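Local coordinates for protein aminofutalosine deaminase (PDB 7LKJ) that catalyses the hydrolytic deamination of aminofutalosine and probably of adenosine, as a metal-dependent enzyme of the amidohydrolase family, at residues S219-E224 and F273-F278. Numbering follows the deposited sequence.
With FE (Fe (III) ion), chain E; EDO (1,2-ethanediol), chain G.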
ATOM      1  N   SER A 219      22.788  11.109 -11.040  1.00 33.94           N
ATOM      2  CA  SER A 219      21.517  11.088 -10.336  1.00 33.60           C
ATOM      3  C   SER A 219      21.546  12.139  -9.239  1.00 36.57           C
ATOM      4  O   SER A 219      22.607  12.462  -8.697  1.00 37.03           O
ATOM      5  CB  SER A 219      21.213   9.713  -9.739  1.00 34.71           C
ATOM      6  OG  SER A 219      21.552   9.675  -8.366  1.00 37.78           O
ATOM      7  N   THR A 220      20.373  12.673  -8.914  1.00 40.01           N
ATOM      8  CA  THR A 220      20.293  13.685  -7.873  1.00 41.21           C
ATOM      9  C   THR A 220      18.875  13.728  -7.326  1.00 41.23           C
ATOM     10  O   THR A 220      17.908  13.444  -8.039  1.00 41.55           O
ATOM     11  CB  THR A 220      20.724  15.066  -8.394  1.00 41.52           C
ATOM     12  OG1 THR A 220      21.062  15.914  -7.289  1.00 43.13           O
ATOM     13  CG2 THR A 220      19.623  15.720  -9.221  1.00 40.36           C
ATOM     14  N   HIS A 221      18.770  14.060  -6.043  1.00 40.37           N
ATOM     15  CA  HIS A 221      17.484  14.284  -5.397  1.00 40.12           C
ATOM     16  C   HIS A 221      17.122  15.754  -5.571  1.00 38.72           C
ATOM     17  O   HIS A 221      17.895  16.636  -5.180  1.00 40.93           O
ATOM     18  CB  HIS A 221      17.540  13.913  -3.915  1.00 41.71           C
ATOM     19  CG  HIS A 221      18.094  12.547  -3.649  1.00 43.73           C
ATOM     20  ND1 HIS A 221      19.417  12.223  -3.857  1.00 44.62           N
ATOM     21  CD2 HIS A 221      17.504  11.424  -3.174  1.00 44.55           C
ATOM     22  CE1 HIS A 221      19.618  10.959  -3.531  1.00 44.67           C
ATOM     23  NE2 HIS A 221      18.473  10.452  -3.111  1.00 44.41           N
ATOM     24  N   PHE A 222      15.958  16.019  -6.154  1.00 34.87           N
ATOM     25  CA  PHE A 222      15.559  17.378  -6.492  1.00 33.82           C
ATOM     26  C   PHE A 222      14.175  17.678  -5.940  1.00 36.10           C
ATOM     27  O   PHE A 222      13.250  16.879  -6.113  1.00 36.56           O
ATOM     28  CB  PHE A 222      15.579  17.586  -8.009  1.00 29.54           C
ATOM     29  CG  PHE A 222      15.293  18.997  -8.433  1.00 27.86           C
ATOM     30  CD1 PHE A 222      16.149  20.025  -8.076  1.00 26.49           C
ATOM     31  CD2 PHE A 222      14.174  19.294  -9.192  1.00 29.44           C
ATOM     32  CE1 PHE A 222      15.892  21.325  -8.466  1.00 26.46           C
ATOM     33  CE2 PHE A 222      13.911  20.592  -9.586  1.00 29.61           C
ATOM     34  CZ  PHE A 222      14.772  21.610  -9.221  1.00 29.52           C
ATOM     35  N   LEU A 223      14.047  18.847  -5.304  1.00 36.59           N
ATOM     36  CA  LEU A 223      12.830  19.348  -4.665  1.00 35.04           C
ATOM     37  C   LEU A 223      11.915  18.247  -4.142  1.00 33.37           C
ATOM     38  O   LEU A 223      10.791  18.080  -4.624  1.00 31.39           O
ATOM     39  CB  LEU A 223      12.071  20.249  -5.643  1.00 32.32           C
ATOM     40  CG  LEU A 223      12.861  21.484  -6.084  1.00 30.31           C
ATOM     41  CD1 LEU A 223      12.045  22.348  -7.030  1.00 29.42           C
ATOM     42  CD2 LEU A 223      13.321  22.290  -4.874  1.00 30.01           C
ATOM     43  N   GLU A 224      12.393  17.497  -3.149  1.00 34.89           N
ATOM     44  CA  GLU A 224      11.627  16.403  -2.570  1.00 37.31           C
ATOM     45  C   GLU A 224      10.688  16.859  -1.457  1.00 37.18           C
ATOM     46  O   GLU A 224       9.745  16.132  -1.119  1.00 35.11           O
ATOM     47  CB  GLU A 224      12.593  15.332  -2.041  1.00 40.26           C
ATOM     48  CG  GLU A 224      11.949  14.122  -1.380  1.00 44.46           C
ATOM     49  CD  GLU A 224      12.963  13.225  -0.699  1.00 46.84           C
ATOM     50  OE1 GLU A 224      12.613  12.076  -0.357  1.00 47.22           O
ATOM     51  OE2 GLU A 224      14.114  13.670  -0.509  1.00 48.94           O
ATOM     52  N   PHE A 273      16.587  12.582 -12.157  1.00 28.11           N
ATOM     53  CA  PHE A 273      16.006  13.500 -11.184  1.00 28.36           C
ATOM     54  C   PHE A 273      14.993  12.734 -10.337  1.00 26.53           C
ATOM     55  O   PHE A 273      13.926  12.354 -10.826  1.00 26.45           O
ATOM     56  CB  PHE A 273      15.361  14.697 -11.879  1.00 29.57           C
ATOM     57  CG  PHE A 273      16.338  15.778 -12.257  1.00 30.57           C
ATOM     58  CD1 PHE A 273      16.995  15.744 -13.477  1.00 29.40           C
ATOM     59  CD2 PHE A 273      16.605  16.823 -11.388  1.00 30.58           C
ATOM     60  CE1 PHE A 273      17.894  16.738 -13.823  1.00 27.40           C
ATOM     61  CE2 PHE A 273      17.505  17.819 -11.729  1.00 29.38           C
ATOM     62  CZ  PHE A 273      18.151  17.774 -12.949  1.00 27.46           C
ATOM     63  N   VAL A 274      15.327  12.513  -9.072  1.00 26.77           N
ATOM     64  CA  VAL A 274      14.507  11.710  -8.173  1.00 30.61           C
ATOM     65  C   VAL A 274      13.511  12.605  -7.449  1.00 29.48           C
ATOM     66  O   VAL A 274      13.774  13.785  -7.190  1.00 26.29           O
ATOM     67  CB  VAL A 274      15.398  10.929  -7.184  1.00 27.18           C
ATOM     68  CG1 VAL A 274      14.597   9.845  -6.481  1.00 26.39           C
ATOM     69  CG2 VAL A 274      16.587  10.324  -7.913  1.00 28.73           C
ATOM     70  N   HIS A 275      12.335  12.036  -7.158  1.00 30.05           N
ATOM     71  CA  HIS A 275      11.276  12.647  -6.355  1.00 33.13           C
ATOM     72  C   HIS A 275      10.544  13.743  -7.125  1.00 37.67           C
ATOM     73  O   HIS A 275       9.540  13.467  -7.791  1.00 41.39           O
ATOM     74  CB  HIS A 275      11.842  13.186  -5.035  1.00 29.97           C
ATOM     75  CG  HIS A 275      12.503  12.141  -4.190  1.00 28.08           C
ATOM     76  ND1 HIS A 275      11.844  11.013  -3.749  1.00 27.69           N
ATOM     77  CD2 HIS A 275      13.766  12.048  -3.711  1.00 26.89           C
ATOM     78  CE1 HIS A 275      12.670  10.273  -3.032  1.00 28.49           C
ATOM     79  NE2 HIS A 275      13.844  10.878  -2.994  1.00 26.61           N
ATOM     80  N   ASN A 276      11.034  14.982  -7.035  1.00 36.87           N
ATOM     81  CA  ASN A 276      10.486  16.127  -7.775  1.00 38.58           C
ATOM     82  C   ASN A 276       8.984  16.317  -7.556  1.00 39.85           C
ATOM     83  O   ASN A 276       8.273  16.775  -8.454  1.00 43.28           O
ATOM     84  CB  ASN A 276      10.767  16.006  -9.278  1.00 40.94           C
ATOM     85  CG  ASN A 276      12.131  15.425  -9.579  1.00 43.31           C
ATOM     86  OD1 ASN A 276      13.126  16.146  -9.649  1.00 42.64           O
ATOM     87  ND2 ASN A 276      12.182  14.114  -9.782  1.00 44.00           N
ATOM     88  N   GLN A 277       8.478  15.988  -6.363  1.00 36.38           N
ATOM     89  CA  GLN A 277       7.057  16.205  -6.100  1.00 32.64           C
ATOM     90  C   GLN A 277       6.719  17.674  -5.888  1.00 30.07           C
ATOM     91  O   GLN A 277       5.543  18.043  -5.965  1.00 30.63           O
ATOM     92  CB  GLN A 277       6.593  15.395  -4.889  1.00 33.51           C
ATOM     93  CG  GLN A 277       7.196  14.012  -4.797  1.00 36.59           C
ATOM     94  CD  GLN A 277       8.434  14.003  -3.935  1.00 42.16           C
ATOM     95  OE1 GLN A 277       9.129  15.008  -3.829  1.00 44.73           O
ATOM     96  NE2 GLN A 277       8.717  12.869  -3.313  1.00 43.85           N
ATOM     97  N   PHE A 278       7.715  18.518  -5.623  1.00 28.57           N
ATOM     98  CA  PHE A 278       7.484  19.933  -5.365  1.00 28.82           C
ATOM     99  C   PHE A 278       8.021  20.814  -6.483  1.00 28.56           C
ATOM    100  O   PHE A 278       8.052  22.041  -6.336  1.00 27.12           O
ATOM    101  CB  PHE A 278       8.103  20.334  -4.026  1.00 30.40           C
ATOM    102  CG  PHE A 278       7.270  19.949  -2.837  1.00 31.19           C
ATOM    103  CD1 PHE A 278       7.476  18.741  -2.192  1.00 30.01           C
ATOM    104  CD2 PHE A 278       6.272  20.790  -2.374  1.00 34.08           C
ATOM    105  CE1 PHE A 278       6.706  18.381  -1.101  1.00 31.86           C
ATOM    106  CE2 PHE A 278       5.498  20.436  -1.285  1.00 35.39           C
ATOM    107  CZ  PHE A 278       5.716  19.230  -0.646  1.00 34.06           C
TER
HETATM  108 FE    FE E 501      17.031   8.738  -2.479  1.00 61.88          FE
HETATM  109  C1  EDO G 503       4.779  24.412  -6.998  1.00 42.56           C
HETATM  110  O1  EDO G 503       6.209  24.450  -6.936  1.00 40.88           O
HETATM  111  C2  EDO G 503       4.318  22.970  -7.168  1.00 43.27           C
HETATM  112  O2  EDO G 503       4.735  22.191  -6.040  1.00 43.65           O
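The carboxylate of E224 stacks over one face of the H275 imidazole, OE1 toward its rim, the two planes only 9° from parallel. With CG anti to the backbone N (chi1 179°) and the chain extended beyond it, E224 carries CG over the ring, 3.7 Å from the centroid of H275, in a CH-pi contact. V274 CG1 covers the opposite face, so the imidazole is held between a carboxylate arm and a methyl group. An extended, flat-ended glutamate suits this place because it can lay both CG and its carboxylate along a ring face. The rings of H275 and H221 meet rim to rim, H221 CD2 near the plane of the H275 ring at its edge, while H221 NE2 binds the iron at 2.3 Å, close to H79, a second iron ligand. On the barrel's outer side F222 and F273 form an offset edge-to-face pair, the edge of F273 turned toward the face of F222, and both bulky apolar rings pack on I287 of helix 281-291, filling the strand-helix interface. Backbone hydrogen bonds from V274 N to T220 O (2.9 Å) and from F222 N to V274 O (3.3 Å) join the parallel strands. Such neighbours, one carrying an iron-binding histidine, the next a histidine beside the iron ligand D328, at their C-terminal ends, are characteristic of the amidohydrolase TIM barrel.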